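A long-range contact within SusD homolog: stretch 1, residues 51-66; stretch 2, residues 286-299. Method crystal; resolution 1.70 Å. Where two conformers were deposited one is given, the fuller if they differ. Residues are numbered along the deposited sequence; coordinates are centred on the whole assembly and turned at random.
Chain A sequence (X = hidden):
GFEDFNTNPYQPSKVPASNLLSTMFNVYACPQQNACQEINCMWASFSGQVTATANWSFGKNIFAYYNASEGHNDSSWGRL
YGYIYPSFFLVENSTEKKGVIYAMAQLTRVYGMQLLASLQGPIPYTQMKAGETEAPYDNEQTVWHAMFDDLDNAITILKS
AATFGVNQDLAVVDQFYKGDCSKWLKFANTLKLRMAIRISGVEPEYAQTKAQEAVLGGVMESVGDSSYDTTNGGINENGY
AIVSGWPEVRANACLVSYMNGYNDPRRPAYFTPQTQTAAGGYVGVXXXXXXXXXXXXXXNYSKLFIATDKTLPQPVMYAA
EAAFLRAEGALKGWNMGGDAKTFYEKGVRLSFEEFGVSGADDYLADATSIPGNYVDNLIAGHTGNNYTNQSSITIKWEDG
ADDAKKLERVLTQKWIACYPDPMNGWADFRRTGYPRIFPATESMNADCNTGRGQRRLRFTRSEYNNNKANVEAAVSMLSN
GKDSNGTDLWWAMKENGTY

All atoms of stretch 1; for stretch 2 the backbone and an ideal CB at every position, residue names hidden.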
# COMPACT_ATOMS: atom_id res chain seq x y z
N THR A 51 -3.39 -1.74 -13.21
CA THR A 51 -3.24 -0.71 -14.25
C THR A 51 -4.61 -0.04 -14.46
O THR A 51 -5.59 -0.72 -14.65
CB THR A 51 -2.72 -1.30 -15.56
OG1 THR A 51 -1.36 -1.71 -15.36
CG2 THR A 51 -2.77 -0.27 -16.70
N ALA A 52 -4.65 1.29 -14.41
CA ALA A 52 -5.83 2.05 -14.80
C ALA A 52 -5.94 2.11 -16.34
O ALA A 52 -5.04 2.61 -17.00
CB ALA A 52 -5.78 3.46 -14.17
N THR A 53 -7.01 1.58 -16.91
CA THR A 53 -7.10 1.47 -18.39
C THR A 53 -7.76 2.67 -19.10
O THR A 53 -7.98 2.66 -20.30
CB THR A 53 -7.80 0.15 -18.78
OG1 THR A 53 -9.12 0.12 -18.21
CG2 THR A 53 -6.97 -1.08 -18.30
N ALA A 54 -7.97 3.74 -18.37
CA ALA A 54 -8.75 4.89 -18.81
C ALA A 54 -7.79 6.05 -19.03
O ALA A 54 -6.64 6.01 -18.55
CB ALA A 54 -9.76 5.28 -17.72
N ASN A 55 -8.25 7.08 -19.75
CA ASN A 55 -7.47 8.32 -19.84
C ASN A 55 -8.28 9.60 -19.50
O ASN A 55 -7.71 10.69 -19.40
CB ASN A 55 -6.76 8.44 -21.18
CG ASN A 55 -7.65 8.80 -22.26
OD1 ASN A 55 -7.82 10.01 -22.57
ND2 ASN A 55 -8.24 7.77 -22.92
N TRP A 56 -9.57 9.45 -19.28
CA TRP A 56 -10.44 10.54 -18.81
C TRP A 56 -10.37 11.78 -19.69
O TRP A 56 -10.45 12.89 -19.20
CB TRP A 56 -10.12 10.92 -17.36
CG TRP A 56 -10.17 9.72 -16.44
CD1 TRP A 56 -11.28 9.17 -15.89
CD2 TRP A 56 -9.07 8.91 -16.03
NE1 TRP A 56 -10.95 8.06 -15.16
CE2 TRP A 56 -9.59 7.89 -15.22
CE3 TRP A 56 -7.70 8.94 -16.28
CZ2 TRP A 56 -8.78 6.93 -14.62
CZ3 TRP A 56 -6.89 7.97 -15.70
CH2 TRP A 56 -7.46 6.95 -14.92
N SER A 57 -10.27 11.53 -20.99
CA SER A 57 -10.09 12.55 -22.03
C SER A 57 -8.88 13.43 -21.80
O SER A 57 -8.83 14.56 -22.34
CB SER A 57 -11.33 13.47 -22.12
OG SER A 57 -12.51 12.73 -22.30
N PHE A 58 -7.90 12.94 -21.06
CA PHE A 58 -6.64 13.69 -20.85
C PHE A 58 -5.46 13.19 -21.66
O PHE A 58 -4.36 13.74 -21.54
CB PHE A 58 -6.21 13.63 -19.39
CG PHE A 58 -7.04 14.46 -18.42
CD1 PHE A 58 -7.37 15.77 -18.70
CD2 PHE A 58 -7.44 13.92 -17.20
CE1 PHE A 58 -8.10 16.53 -17.78
CE2 PHE A 58 -8.15 14.68 -16.27
CZ PHE A 58 -8.48 15.97 -16.55
N GLY A 59 -5.66 12.13 -22.44
CA GLY A 59 -4.54 11.48 -23.14
C GLY A 59 -3.50 10.97 -22.15
O GLY A 59 -3.84 10.23 -21.25
N LYS A 60 -2.25 11.38 -22.30
CA LYS A 60 -1.16 10.95 -21.43
C LYS A 60 -0.90 11.87 -20.22
O LYS A 60 0.04 11.64 -19.47
CB LYS A 60 0.12 10.77 -22.24
CG LYS A 60 -0.04 9.68 -23.27
CD LYS A 60 1.29 9.35 -24.02
CE LYS A 60 1.11 8.22 -25.02
NZ LYS A 60 2.32 8.02 -25.82
N ASN A 61 -1.73 12.91 -20.07
CA ASN A 61 -1.63 13.79 -18.88
C ASN A 61 -2.47 13.21 -17.76
O ASN A 61 -3.50 13.75 -17.35
CB ASN A 61 -1.99 15.22 -19.23
CG ASN A 61 -0.90 15.87 -20.05
OD1 ASN A 61 0.25 15.89 -19.62
ND2 ASN A 61 -1.23 16.33 -21.27
N ILE A 62 -1.95 12.11 -17.25
CA ILE A 62 -2.60 11.28 -16.22
C ILE A 62 -1.55 10.68 -15.33
O ILE A 62 -0.34 10.79 -15.63
CB ILE A 62 -3.51 10.15 -16.85
CG1 ILE A 62 -2.70 9.23 -17.75
CG2 ILE A 62 -4.75 10.76 -17.60
CD1 ILE A 62 -3.51 8.11 -18.42
N PHE A 63 -1.96 10.09 -14.21
CA PHE A 63 -1.01 9.54 -13.25
C PHE A 63 -0.01 8.59 -13.90
O PHE A 63 1.15 8.56 -13.52
CB PHE A 63 -1.74 8.76 -12.12
CG PHE A 63 -2.03 9.57 -10.88
CD1 PHE A 63 -1.01 10.16 -10.17
CD2 PHE A 63 -3.33 9.73 -10.43
CE1 PHE A 63 -1.27 10.89 -9.01
CE2 PHE A 63 -3.57 10.43 -9.27
CZ PHE A 63 -2.54 11.02 -8.58
N ALA A 64 -0.47 7.78 -14.85
CA ALA A 64 0.39 6.68 -15.35
C ALA A 64 1.66 7.18 -15.97
O ALA A 64 2.65 6.45 -16.00
CB ALA A 64 -0.38 5.78 -16.35
N TYR A 65 1.62 8.42 -16.49
CA TYR A 65 2.82 9.04 -17.08
C TYR A 65 3.35 10.20 -16.20
O TYR A 65 4.10 11.09 -16.66
CB TYR A 65 2.51 9.53 -18.50
CG TYR A 65 1.83 8.54 -19.43
CD1 TYR A 65 0.46 8.39 -19.42
CD2 TYR A 65 2.56 7.79 -20.37
CE1 TYR A 65 -0.18 7.55 -20.32
CE2 TYR A 65 1.96 6.95 -21.23
CZ TYR A 65 0.57 6.82 -21.23
OH TYR A 65 -0.10 5.99 -22.11
N TYR A 66 2.91 10.19 -14.94
CA TYR A 66 3.43 11.05 -13.90
C TYR A 66 3.00 12.48 -14.05
O TYR A 66 3.68 13.34 -13.60
CB TYR A 66 4.97 10.99 -13.84
CG TYR A 66 5.57 9.59 -13.97
CD1 TYR A 66 5.01 8.48 -13.34
CD2 TYR A 66 6.68 9.39 -14.76
CE1 TYR A 66 5.57 7.21 -13.51
CE2 TYR A 66 7.24 8.12 -14.92
CZ TYR A 66 6.71 7.05 -14.29
OH TYR A 66 7.28 5.80 -14.50
N UNK A 286 0.24 -2.80 -19.69
CA UNK A 286 1.34 -1.91 -19.39
C UNK A 286 0.76 -0.56 -18.91
O UNK A 286 0.02 0.10 -19.64
CB UNK A 286 2.24 -1.73 -20.61
N UNK A 287 1.17 -0.14 -17.71
CA UNK A 287 0.75 1.12 -17.14
C UNK A 287 1.62 2.17 -17.81
O UNK A 287 2.83 1.95 -17.98
CB UNK A 287 0.88 1.14 -15.62
N UNK A 288 1.02 3.25 -18.29
CA UNK A 288 1.80 4.23 -19.01
C UNK A 288 2.18 3.69 -20.41
O UNK A 288 3.34 3.76 -20.82
CB UNK A 288 3.05 4.60 -18.21
N UNK A 289 1.19 3.15 -21.11
CA UNK A 289 1.42 2.46 -22.39
C UNK A 289 1.88 3.40 -23.50
O UNK A 289 1.72 4.62 -23.42
CB UNK A 289 0.14 1.75 -22.83
N UNK A 290 2.46 2.82 -24.56
CA UNK A 290 2.91 3.57 -25.72
C UNK A 290 1.77 4.32 -26.36
O UNK A 290 1.96 5.42 -26.84
CB UNK A 290 3.56 2.64 -26.74
N UNK A 291 0.59 3.71 -26.41
CA UNK A 291 -0.61 4.39 -26.85
C UNK A 291 -1.46 4.90 -25.66
O UNK A 291 -1.41 4.35 -24.54
CB UNK A 291 -1.44 3.45 -27.73
N UNK A 292 -2.23 5.96 -25.89
CA UNK A 292 -3.15 6.49 -24.83
C UNK A 292 -4.03 5.33 -24.36
O UNK A 292 -4.59 4.62 -25.17
CB UNK A 292 -4.01 7.64 -25.35
N UNK A 293 -4.16 5.12 -23.04
CA UNK A 293 -4.89 3.97 -22.50
C UNK A 293 -6.38 4.15 -22.81
O UNK A 293 -6.90 5.23 -22.58
CB UNK A 293 -4.66 3.82 -20.99
N UNK A 294 -7.01 3.12 -23.35
CA UNK A 294 -8.44 3.06 -23.67
C UNK A 294 -9.11 1.86 -23.01
O UNK A 294 -8.66 0.70 -23.21
CB UNK A 294 -8.64 3.00 -25.19
N UNK A 295 -10.22 2.10 -22.30
CA UNK A 295 -10.88 0.99 -21.62
C UNK A 295 -11.27 -0.19 -22.51
O UNK A 295 -11.08 -1.32 -22.10
CB UNK A 295 -12.14 1.52 -20.93
N UNK A 296 -11.85 0.07 -23.68
CA UNK A 296 -12.35 -1.03 -24.50
C UNK A 296 -11.21 -1.87 -25.09
O UNK A 296 -11.38 -3.09 -25.26
CB UNK A 296 -13.23 -0.48 -25.63
N UNK A 297 -10.07 -1.25 -25.33
CA UNK A 297 -8.88 -1.93 -25.88
C UNK A 297 -8.39 -3.04 -24.93
O UNK A 297 -8.01 -4.12 -25.39
CB UNK A 297 -7.76 -0.92 -26.13
N UNK A 298 -8.45 -2.75 -23.62
CA UNK A 298 -7.92 -3.62 -22.60
C UNK A 298 -8.99 -4.44 -21.87
O UNK A 298 -8.72 -5.13 -20.89
CB UNK A 298 -7.13 -2.78 -21.59
N UNK A 299 -10.21 -4.41 -22.38
CA UNK A 299 -11.33 -5.04 -21.69
C UNK A 299 -11.11 -6.53 -21.42
O UNK A 299 -11.54 -7.04 -20.39
CB UNK A 299 -12.61 -4.85 -22.51

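At position 286 CA-to-CB points away from stretch 1, and an ideal CB finds nothing of it within 5.5 Å, so almost any residue would do; it is Arg-286, whose guanidinium is hydrogen-bonded elsewhere in the structure. At 287 CA-to-CB points sideways, the ideal CB 3.6 Å from Thr-51 OG1 and 4.9 Å from Ala-64 CB. A small residue, polar or not, would suit. Ser-287 fits, and its OG joins two water bridges, one to Ala-52 N and the other to Ala-64 O.

At 288 the phi of 73° favours glycine, and an ideal CB would clash with Ala-64 O at 2.9 Å. Gly-288 is the deposited residue; its CA rests over the face of the Tyr-65 ring, 3.7 Å from the centroid, a CH-pi contact.

Position 289 directs its CB away, while its carbonyl O accepts a hydrogen bond from Tyr-65 OH at 2.6 Å. That bond asks nothing of the side chain, so many residues are possible. Ser-289 donates from its OG to the carbonyl O of 291. At 290 and 291 CA-to-CB also points away, a loose constraint. Ala-290 contributes its carbonyl O, which receives a hydrogen bond from Lys-60 NZ at 2.8 Å; Glu-291 OE2 accepts a very short bond from the hydroxyl of 298.

The ideal CB of 292 is 4.5 Å from Gly-59 CA, a shallow surface suited to a medium aliphatic side chain. Ile-292 covers it, with CG2 3.8 Å from Gly-59 CA.

At 293 CA-to-CB points toward stretch 1, near the carbonyls of Thr-53 and Ala-54. Its phi of -69° permits proline, though other compact apolar residues could fit. Pro-293 packs CG 4.0 Å from Ile-62 CD1 and CD at the edge of the Tyr-65 ring; its O accepts a hydrogen bond from Asn-55 ND2 at 2.9 Å.

CB of 294 points away, but a long polar chain could return toward Asn-55. Glu-294 does so: a water links its OE2 to Asn-55 ND2.

At 295 CA-to-CB points sideways, the ideal CB 4.3 Å from Thr-53 OG1. Compact side chains would suit, proline among them, since nothing in stretch 1 bonds to the backbone N. Pro-295 packs CG 4.3 Å from Ala-54 CB. Positions 296 and 297 have no ideal CB within 5.5 Å of stretch 1 and could hold many residues; they are Thr-296 and Val-297. At 298 CA-to-CB points toward stretch 1, near Thr-53 CG2, inviting an apolar or aromatic group; Tyr-298 brings its CB to 3.8 Å from Thr-53 CG2. At 299 CA-to-CB points away; it is Ala-299.

Stretch 2 286-299: RSGSAEIPEPTVYA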
# COMPACT_ATOMS: atom_id res chain seq x y z
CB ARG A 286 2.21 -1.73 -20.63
CG ARG A 286 3.43 -0.84 -20.41
CD ARG A 286 4.56 -1.57 -19.62
NE ARG A 286 5.64 -0.63 -19.36
CZ ARG A 286 6.59 -0.26 -20.22
NH1 ARG A 286 6.71 -0.84 -21.38
NH2 ARG A 286 7.45 0.70 -19.87
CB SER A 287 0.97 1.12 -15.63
OG SER A 287 0.52 2.33 -15.07
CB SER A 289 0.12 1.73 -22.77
OG SER A 289 -1.00 2.58 -22.59
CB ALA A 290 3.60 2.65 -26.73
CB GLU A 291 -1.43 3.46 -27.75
CG GLU A 291 -2.43 2.51 -27.08
CD GLU A 291 -1.82 1.48 -26.11
OE1 GLU A 291 -0.58 1.20 -26.19
OE2 GLU A 291 -2.62 0.90 -25.31
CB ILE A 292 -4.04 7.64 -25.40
CG1 ILE A 292 -3.19 8.87 -25.68
CG2 ILE A 292 -5.16 7.95 -24.48
CD1 ILE A 292 -3.82 9.90 -26.60
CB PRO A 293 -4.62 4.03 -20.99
CG PRO A 293 -3.47 4.86 -20.82
CD PRO A 293 -3.50 5.85 -21.96
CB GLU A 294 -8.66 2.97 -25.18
CG GLU A 294 -8.34 4.24 -25.91
CD GLU A 294 -9.32 5.35 -25.63
OE1 GLU A 294 -10.40 5.09 -25.05
OE2 GLU A 294 -8.98 6.50 -25.99
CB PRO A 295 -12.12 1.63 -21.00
CG PRO A 295 -11.75 3.02 -20.79
CD PRO A 295 -10.86 3.39 -21.96
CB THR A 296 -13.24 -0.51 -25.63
OG1 THR A 296 -12.46 0.35 -26.48
CG2 THR A 296 -14.43 0.27 -25.04
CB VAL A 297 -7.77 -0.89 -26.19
CG1 VAL A 297 -6.43 -1.53 -26.44
CG2 VAL A 297 -8.23 -0.01 -27.40
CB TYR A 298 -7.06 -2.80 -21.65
CG TYR A 298 -5.75 -2.35 -22.29
CD1 TYR A 298 -4.81 -3.29 -22.77
CD2 TYR A 298 -5.44 -1.01 -22.41
CE1 TYR A 298 -3.61 -2.88 -23.36
CE2 TYR A 298 -4.21 -0.58 -23.01
CZ TYR A 298 -3.31 -1.54 -23.47
OH TYR A 298 -2.08 -1.11 -24.01
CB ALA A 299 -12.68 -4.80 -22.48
O HOH W 1 -2.15 2.90 -15.02
O HOH W 2 -1.98 3.48 -17.96
O HOH W 3 -10.02 -2.27 -19.65
O HOH W 4 -10.01 8.60 -25.29
O HOH W 5 2.62 4.02 -14.64
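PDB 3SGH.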